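Local coordinates for tight junction protein ZO-3 (Homo sapiens, PDB 3KFV) that serves as a scaffold of tight junctions, linking claudins, occludin and other junctional membrane proteins to the actin cytoskeleton, here represented by its SH3 and guanylate kinase-like domains, at residues Glu135-Arg146 and Gln290-Glu299. Numbering follows the deposited sequence.
Sequences ERVVLREASFKR and QQTRPIWTAE
Val138 and Thr297 pair through their backbones in an antiparallel ribbon made by strands 135-141 and 294-298. Val138 N gives a nearly straight bond to Thr297 O at 2.8 Å, and the return bond from Thr297 N is weak. Two residues on, Arg140 and Ile295 satisfy each other's N and O, and at the far end Glu299 N reaches Arg136 O. Proline can stand at 294, before the paired Ile295, because none of the cross-strand bonds needs an N-H from it. Beside the last backbone bond, opposite charges suit an exposed end: Arg136 NE meets Glu299 OE2 at 2.8 Å in a salt bridge, from above the carboxylate plane; a weak second bond comes from Arg136 NH2. The flat indole of Trp296 gives Leu139 CD2 a face to lie on, 3.6 Å from the six-membered ring's centroid.

Past these pairs, the amide of Gln291, acceptor and donor in one, suits an N-H and a C=O either side of Lys145. With CG anti to the backbone N (chi1 166°) and a bend at chi2, OE1 takes Arg146 N in the amide plane, on a lone pair, at 3.1 Å, while NE2 donates to Phe144 O. A leucine here would probably leave Arg146 N and Phe144 O without these mates and the 142-146 turn less firmly held. The flat guanidinium of Arg146 packs a face against Ile295 CG2, 3.7 Å from CZ; NH2 is hydrogen-bonded to Tyr219 O, whereas the NH1 bond to Gln290 O is weak. Strands 135-141 and 294-298 are thus neighbours at the edge of the antiparallel SH3 sheet, although the parallel sheet of the guanylate kinase-like fold lies between them in sequence: the split SH3 fold of MAGUK proteins.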
ATOM      1  N   GLU A 135       8.449 -17.032  -1.936  1.00 37.46           N
ATOM      2  CA  GLU A 135       7.170 -17.290  -2.577  1.00 33.78           C
ATOM      3  C   GLU A 135       7.250 -16.839  -4.020  1.00 31.90           C
ATOM      4  O   GLU A 135       7.384 -15.650  -4.295  1.00 36.84           O
ATOM      5  CB  GLU A 135       6.063 -16.519  -1.858  1.00 33.64           C
ATOM      6  CG  GLU A 135       4.663 -16.836  -2.321  1.00 33.89           C
ATOM      7  CD  GLU A 135       3.661 -15.760  -1.935  1.00 43.98           C
ATOM      8  OE1 GLU A 135       2.440 -15.976  -2.133  1.00 48.46           O
ATOM      9  OE2 GLU A 135       4.089 -14.691  -1.443  1.00 43.16           O
ATOM     10  N   ARG A 136       7.189 -17.781  -4.951  1.00 30.99           N
ATOM     11  CA  ARG A 136       7.157 -17.412  -6.360  1.00 31.81           C
ATOM     12  C   ARG A 136       5.860 -16.673  -6.663  1.00 31.33           C
ATOM     13  O   ARG A 136       4.774 -17.148  -6.324  1.00 32.71           O
ATOM     14  CB  ARG A 136       7.309 -18.646  -7.254  1.00 32.05           C
ATOM     15  CG  ARG A 136       8.708 -19.259  -7.225  1.00 29.49           C
ATOM     16  CD  ARG A 136       8.897 -20.306  -8.320  1.00 36.28           C
ATOM     17  NE  ARG A 136       8.586 -19.780  -9.649  1.00 38.95           N
ATOM     18  CZ  ARG A 136       8.970 -20.341 -10.792  1.00 38.13           C
ATOM     19  NH1 ARG A 136       9.694 -21.454 -10.783  1.00 39.20           N
ATOM     20  NH2 ARG A 136       8.638 -19.781 -11.948  1.00 35.84           N
ATOM     21  N   VAL A 137       5.976 -15.501  -7.283  1.00 32.12           N
ATOM     22  CA  VAL A 137       4.809 -14.682  -7.610  1.00 31.10           C
ATOM     23  C   VAL A 137       4.769 -14.320  -9.095  1.00 31.51           C
ATOM     24  O   VAL A 137       5.799 -14.293  -9.767  1.00 34.09           O
ATOM     25  CB  VAL A 137       4.766 -13.361  -6.779  1.00 29.19           C
ATOM     26  CG1 VAL A 137       4.482 -13.638  -5.316  1.00 27.94           C
ATOM     27  CG2 VAL A 137       6.054 -12.580  -6.939  1.00 28.15           C
ATOM     28  N   VAL A 138       3.573 -14.036  -9.597  1.00 33.18           N
ATOM     29  CA  VAL A 138       3.399 -13.551 -10.964  1.00 34.85           C
ATOM     30  C   VAL A 138       2.500 -12.318 -10.944  1.00 37.39           C
ATOM     31  O   VAL A 138       1.833 -12.054  -9.944  1.00 36.64           O
ATOM     32  CB  VAL A 138       2.779 -14.630 -11.900  1.00 34.73           C
ATOM     33  CG1 VAL A 138       3.802 -15.708 -12.243  1.00 29.60           C
ATOM     34  CG2 VAL A 138       1.519 -15.234 -11.280  1.00 30.70           C
ATOM     35  N   LEU A 139       2.490 -11.564 -12.043  1.00 38.77           N
ATOM     36  CA  LEU A 139       1.631 -10.386 -12.164  1.00 36.52           C
ATOM     37  C   LEU A 139       0.296 -10.693 -12.844  1.00 38.18           C
ATOM     38  O   LEU A 139       0.256 -11.276 -13.927  1.00 37.40           O
ATOM     39  CB  LEU A 139       2.341  -9.275 -12.938  1.00 33.11           C
ATOM     40  CG  LEU A 139       3.434  -8.488 -12.216  1.00 35.95           C
ATOM     41  CD1 LEU A 139       4.131  -7.552 -13.191  1.00 33.45           C
ATOM     42  CD2 LEU A 139       2.870  -7.718 -11.029  1.00 36.54           C
ATOM     43  N   ARG A 140      -0.796 -10.289 -12.203  1.00 40.07           N
ATOM     44  CA  ARG A 140      -2.125 -10.406 -12.793  1.00 35.74           C
ATOM     45  C   ARG A 140      -2.966  -9.196 -12.416  1.00 35.88           C
ATOM     46  O   ARG A 140      -2.709  -8.535 -11.418  1.00 38.67           O
ATOM     47  CB  ARG A 140      -2.834 -11.674 -12.315  1.00 31.58           C
ATOM     48  CG  ARG A 140      -2.167 -12.980 -12.714  1.00 33.88           C
ATOM     49  CD  ARG A 140      -2.332 -13.301 -14.186  1.00 28.85           C
ATOM     50  NE  ARG A 140      -1.997 -14.695 -14.471  1.00 35.63           N
ATOM     51  CZ  ARG A 140      -0.798 -15.125 -14.862  1.00 36.72           C
ATOM     52  NH1 ARG A 140       0.204 -14.267 -15.021  1.00 28.82           N
ATOM     53  NH2 ARG A 140      -0.602 -16.419 -15.097  1.00 33.07           N
ATOM     54  N   GLU A 141      -3.975  -8.913 -13.225  1.00 40.14           N
ATOM     55  CA  GLU A 141      -4.954  -7.896 -12.894  1.00 37.85           C
ATOM     56  C   GLU A 141      -5.783  -8.453 -11.746  1.00 33.24           C
ATOM     57  O   GLU A 141      -6.102  -9.638 -11.733  1.00 33.75           O
ATOM     58  CB  GLU A 141      -5.835  -7.640 -14.112  1.00 38.12           C
ATOM     59  CG  GLU A 141      -6.578  -6.327 -14.106  1.00 41.91           C
ATOM     60  CD  GLU A 141      -7.335  -6.106 -15.405  1.00 53.82           C
ATOM     61  OE1 GLU A 141      -6.967  -6.743 -16.424  1.00 52.57           O
ATOM     62  OE2 GLU A 141      -8.295  -5.301 -15.408  1.00 50.52           O
ATOM     63  N   ALA A 142      -6.116  -7.614 -10.775  1.00 29.22           N
ATOM     64  CA  ALA A 142      -6.872  -8.077  -9.623  1.00 28.62           C
ATOM     65  C   ALA A 142      -8.205  -8.657 -10.065  1.00 36.21           C
ATOM     66  O   ALA A 142      -8.889  -8.092 -10.923  1.00 38.26           O
ATOM     67  CB  ALA A 142      -7.088  -6.952  -8.634  1.00 31.65           C
ATOM     68  N   SER A 143      -8.565  -9.797  -9.489  1.00 39.86           N
ATOM     69  CA  SER A 143      -9.851 -10.415  -9.776  1.00 35.60           C
ATOM     70  C   SER A 143     -10.824  -9.991  -8.697  1.00 32.70           C
ATOM     71  O   SER A 143     -11.753 -10.713  -8.357  1.00 35.03           O
ATOM     72  CB  SER A 143      -9.725 -11.932  -9.795  1.00 39.80           C
ATOM     73  OG  SER A 143      -9.239 -12.403  -8.548  1.00 48.00           O
ATOM     74  N   PHE A 144     -10.573  -8.814  -8.141  1.00 36.51           N
ATOM     75  CA  PHE A 144     -11.448  -8.225  -7.136  1.00 38.69           C
ATOM     76  C   PHE A 144     -11.236  -6.715  -7.142  1.00 36.70           C
ATOM     77  O   PHE A 144     -10.225  -6.222  -7.655  1.00 34.41           O
ATOM     78  CB  PHE A 144     -11.170  -8.822  -5.750  1.00 35.16           C
ATOM     79  CG  PHE A 144      -9.785  -8.557  -5.237  1.00 31.39           C
ATOM     80  CD1 PHE A 144      -9.542  -7.509  -4.367  1.00 31.50           C
ATOM     81  CD2 PHE A 144      -8.723  -9.353  -5.624  1.00 34.92           C
ATOM     82  CE1 PHE A 144      -8.268  -7.261  -3.892  1.00 30.46           C
ATOM     83  CE2 PHE A 144      -7.439  -9.105  -5.151  1.00 33.61           C
ATOM     84  CZ  PHE A 144      -7.215  -8.058  -4.287  1.00 30.06           C
ATOM     85  N   LYS A 145     -12.197  -5.976  -6.602  1.00 36.01           N
ATOM     86  CA  LYS A 145     -12.036  -4.533  -6.509  1.00 35.90           C
ATOM     87  C   LYS A 145     -11.122  -4.179  -5.335  1.00 35.69           C
ATOM     88  O   LYS A 145     -11.406  -4.509  -4.180  1.00 36.48           O
ATOM     89  CB  LYS A 145     -13.396  -3.829  -6.443  1.00 36.08           C
ATOM     90  CG  LYS A 145     -14.009  -3.616  -7.834  1.00 38.22           C
ATOM     91  CD  LYS A 145     -15.433  -3.105  -7.772  1.00 45.09           C
ATOM     92  CE  LYS A 145     -15.929  -2.689  -9.152  1.00 55.71           C
ATOM     93  NZ  LYS A 145     -17.339  -2.156  -9.129  1.00 59.08           N
ATOM     94  N   ARG A 146     -10.010  -3.524  -5.650  1.00 32.69           N
ATOM     95  CA  ARG A 146      -8.958  -3.261  -4.679  1.00 33.55           C
ATOM     96  C   ARG A 146      -9.381  -2.216  -3.653  1.00 32.53           C
ATOM     97  O   ARG A 146     -10.009  -1.219  -4.001  1.00 30.01           O
ATOM     98  CB  ARG A 146      -7.689  -2.794  -5.402  1.00 34.76           C
ATOM     99  CG  ARG A 146      -7.181  -3.758  -6.466  1.00 34.65           C
ATOM    100  CD  ARG A 146      -6.078  -3.128  -7.320  1.00 36.36           C
ATOM    101  NE  ARG A 146      -4.960  -2.642  -6.515  1.00 32.52           N
ATOM    102  CZ  ARG A 146      -3.935  -1.940  -6.992  1.00 32.24           C
ATOM    103  NH1 ARG A 146      -3.869  -1.635  -8.275  1.00 33.51           N
ATOM    104  NH2 ARG A 146      -2.971  -1.537  -6.180  1.00 36.06           N
ATOM    105  N   GLN A 290      -5.856   2.526 -11.950  1.00 38.94           N
ATOM    106  CA  GLN A 290      -4.991   1.631 -11.192  1.00 38.44           C
ATOM    107  C   GLN A 290      -5.687   0.325 -10.845  1.00 33.55           C
ATOM    108  O   GLN A 290      -5.034  -0.647 -10.485  1.00 35.15           O
ATOM    109  CB  GLN A 290      -4.438   2.333  -9.946  1.00 32.92           C
ATOM    110  CG  GLN A 290      -3.589   3.544 -10.294  1.00 36.25           C
ATOM    111  CD  GLN A 290      -2.675   3.974  -9.168  1.00 41.38           C
ATOM    112  OE1 GLN A 290      -2.649   3.357  -8.103  1.00 44.49           O
ATOM    113  NE2 GLN A 290      -1.913   5.041  -9.396  1.00 37.66           N
ATOM    114  N   GLN A 291      -7.008   0.295 -10.986  1.00 34.82           N
ATOM    115  CA  GLN A 291      -7.774  -0.932 -10.773  1.00 34.18           C
ATOM    116  C   GLN A 291      -7.521  -1.947 -11.883  1.00 35.04           C
ATOM    117  O   GLN A 291      -7.758  -3.145 -11.708  1.00 35.63           O
ATOM    118  CB  GLN A 291      -9.269  -0.630 -10.686  1.00 34.46           C
ATOM    119  CG  GLN A 291     -10.155  -1.856 -10.810  1.00 28.61           C
ATOM    120  CD  GLN A 291      -9.981  -2.798  -9.653  1.00 33.29           C
ATOM    121  OE1 GLN A 291      -9.803  -2.362  -8.521  1.00 36.99           O
ATOM    122  NE2 GLN A 291     -10.024  -4.100  -9.924  1.00 35.96           N
ATOM    123  N   THR A 292      -7.043  -1.467 -13.026  1.00 34.49           N
ATOM    124  CA  THR A 292      -6.747  -2.348 -14.151  1.00 38.04           C
ATOM    125  C   THR A 292      -5.272  -2.774 -14.170  1.00 41.23           C
ATOM    126  O   THR A 292      -4.903  -3.718 -14.876  1.00 43.92           O
ATOM    127  CB  THR A 292      -7.118  -1.699 -15.505  1.00 38.48           C
ATOM    128  OG1 THR A 292      -6.186  -0.653 -15.813  1.00 38.36           O
ATOM    129  CG2 THR A 292      -8.545  -1.133 -15.475  1.00 32.93           C
ATOM    130  N   ARG A 293      -4.439  -2.077 -13.398  1.00 37.07           N
ATOM    131  CA  ARG A 293      -3.017  -2.404 -13.299  1.00 38.06           C
ATOM    132  C   ARG A 293      -2.821  -3.754 -12.637  1.00 37.76           C
ATOM    133  O   ARG A 293      -3.499  -4.072 -11.659  1.00 41.10           O
ATOM    134  CB  ARG A 293      -2.266  -1.357 -12.479  1.00 42.06           C
ATOM    135  CG  ARG A 293      -2.139   0.017 -13.115  1.00 43.21           C
ATOM    136  CD  ARG A 293      -1.032   0.783 -12.419  1.00 51.89           C
ATOM    137  NE  ARG A 293      -1.122   2.233 -12.580  1.00 62.45           N
ATOM    138  CZ  ARG A 293      -0.976   2.870 -13.740  1.00 74.54           C
ATOM    139  NH1 ARG A 293      -0.763   2.186 -14.862  1.00 71.50           N
ATOM    140  NH2 ARG A 293      -1.057   4.196 -13.783  1.00 76.37           N
ATOM    141  N   PRO A 294      -1.882  -4.551 -13.162  1.00 40.35           N
ATOM    142  CA  PRO A 294      -1.565  -5.886 -12.641  1.00 41.46           C
ATOM    143  C   PRO A 294      -0.832  -5.832 -11.298  1.00 41.01           C
ATOM    144  O   PRO A 294       0.128  -5.079 -11.134  1.00 44.25           O
ATOM    145  CB  PRO A 294      -0.629  -6.450 -13.717  1.00 38.24           C
ATOM    146  CG  PRO A 294      -0.001  -5.230 -14.307  1.00 36.72           C
ATOM    147  CD  PRO A 294      -1.151  -4.280 -14.410  1.00 39.01           C
ATOM    148  N   ILE A 295      -1.284  -6.637 -10.348  1.00 37.48           N
ATOM    149  CA  ILE A 295      -0.647  -6.716  -9.046  1.00 36.36           C
ATOM    150  C   ILE A 295       0.025  -8.079  -8.846  1.00 37.67           C
ATOM    151  O   ILE A 295      -0.247  -9.031  -9.585  1.00 34.40           O
ATOM    152  CB  ILE A 295      -1.672  -6.483  -7.923  1.00 37.55           C
ATOM    153  CG1 ILE A 295      -2.782  -7.536  -7.982  1.00 33.30           C
ATOM    154  CG2 ILE A 295      -2.267  -5.098  -8.041  1.00 36.62           C
ATOM    155  CD1 ILE A 295      -3.848  -7.359  -6.923  1.00 32.49           C
ATOM    156  N   TRP A 296       0.898  -8.166  -7.844  1.00 35.97           N
ATOM    157  CA  TRP A 296       1.570  -9.418  -7.526  1.00 32.63           C
ATOM    158  C   TRP A 296       0.558 -10.404  -6.988  1.00 34.63           C
ATOM    159  O   TRP A 296      -0.409 -10.011  -6.332  1.00 37.12           O
ATOM    160  CB  TRP A 296       2.676  -9.201  -6.491  1.00 33.67           C
ATOM    161  CG  TRP A 296       3.789  -8.366  -6.996  1.00 30.99           C
ATOM    162  CD1 TRP A 296       4.159  -7.132  -6.553  1.00 30.32           C
ATOM    163  CD2 TRP A 296       4.678  -8.695  -8.064  1.00 31.67           C
ATOM    164  NE1 TRP A 296       5.229  -6.669  -7.280  1.00 30.30           N
ATOM    165  CE2 TRP A 296       5.564  -7.613  -8.217  1.00 34.43           C
ATOM    166  CE3 TRP A 296       4.812  -9.800  -8.905  1.00 31.18           C
ATOM    167  CZ2 TRP A 296       6.571  -7.608  -9.174  1.00 34.50           C
ATOM    168  CZ3 TRP A 296       5.807  -9.789  -9.853  1.00 32.30           C
ATOM    169  CH2 TRP A 296       6.675  -8.706  -9.980  1.00 33.40           C
ATOM    170  N   THR A 297       0.792 -11.685  -7.255  1.00 33.69           N
ATOM    171  CA  THR A 297      -0.100 -12.749  -6.810  1.00 34.14           C
ATOM    172  C   THR A 297       0.628 -14.096  -6.878  1.00 31.25           C
ATOM    173  O   THR A 297       1.488 -14.302  -7.733  1.00 30.68           O
ATOM    174  CB  THR A 297      -1.407 -12.767  -7.656  1.00 31.66           C
ATOM    175  OG1 THR A 297      -2.153 -13.965  -7.402  1.00 36.24           O
ATOM    176  CG2 THR A 297      -1.091 -12.685  -9.133  1.00 33.12           C
ATOM    177  N   ALA A 298       0.292 -15.006  -5.972  1.00 29.55           N
ATOM    178  CA  ALA A 298       0.985 -16.291  -5.892  1.00 33.81           C
ATOM    179  C   ALA A 298       0.946 -17.089  -7.196  1.00 33.59           C
ATOM    180  O   ALA A 298      -0.120 -17.306  -7.769  1.00 36.08           O
ATOM    181  CB  ALA A 298       0.429 -17.128  -4.742  1.00 32.87           C
ATOM    182  N   GLU A 299       2.119 -17.524  -7.649  1.00 33.09           N
ATOM    183  CA  GLU A 299       2.235 -18.334  -8.856  1.00 32.04           C
ATOM    184  C   GLU A 299       2.030 -19.806  -8.532  1.00 37.21           C
ATOM    185  O   GLU A 299       0.952 -20.357  -8.745  1.00 42.66           O
ATOM    186  CB  GLU A 299       3.606 -18.131  -9.504  1.00 32.86           C
ATOM    187  CG  GLU A 299       3.902 -19.067 -10.675  1.00 36.91           C
ATOM    188  CD  GLU A 299       5.312 -18.888 -11.233  1.00 42.64           C
ATOM    189  OE1 GLU A 299       5.504 -19.100 -12.455  1.00 38.90           O
ATOM    190  OE2 GLU A 299       6.227 -18.532 -10.450  1.00 37.52           O
TER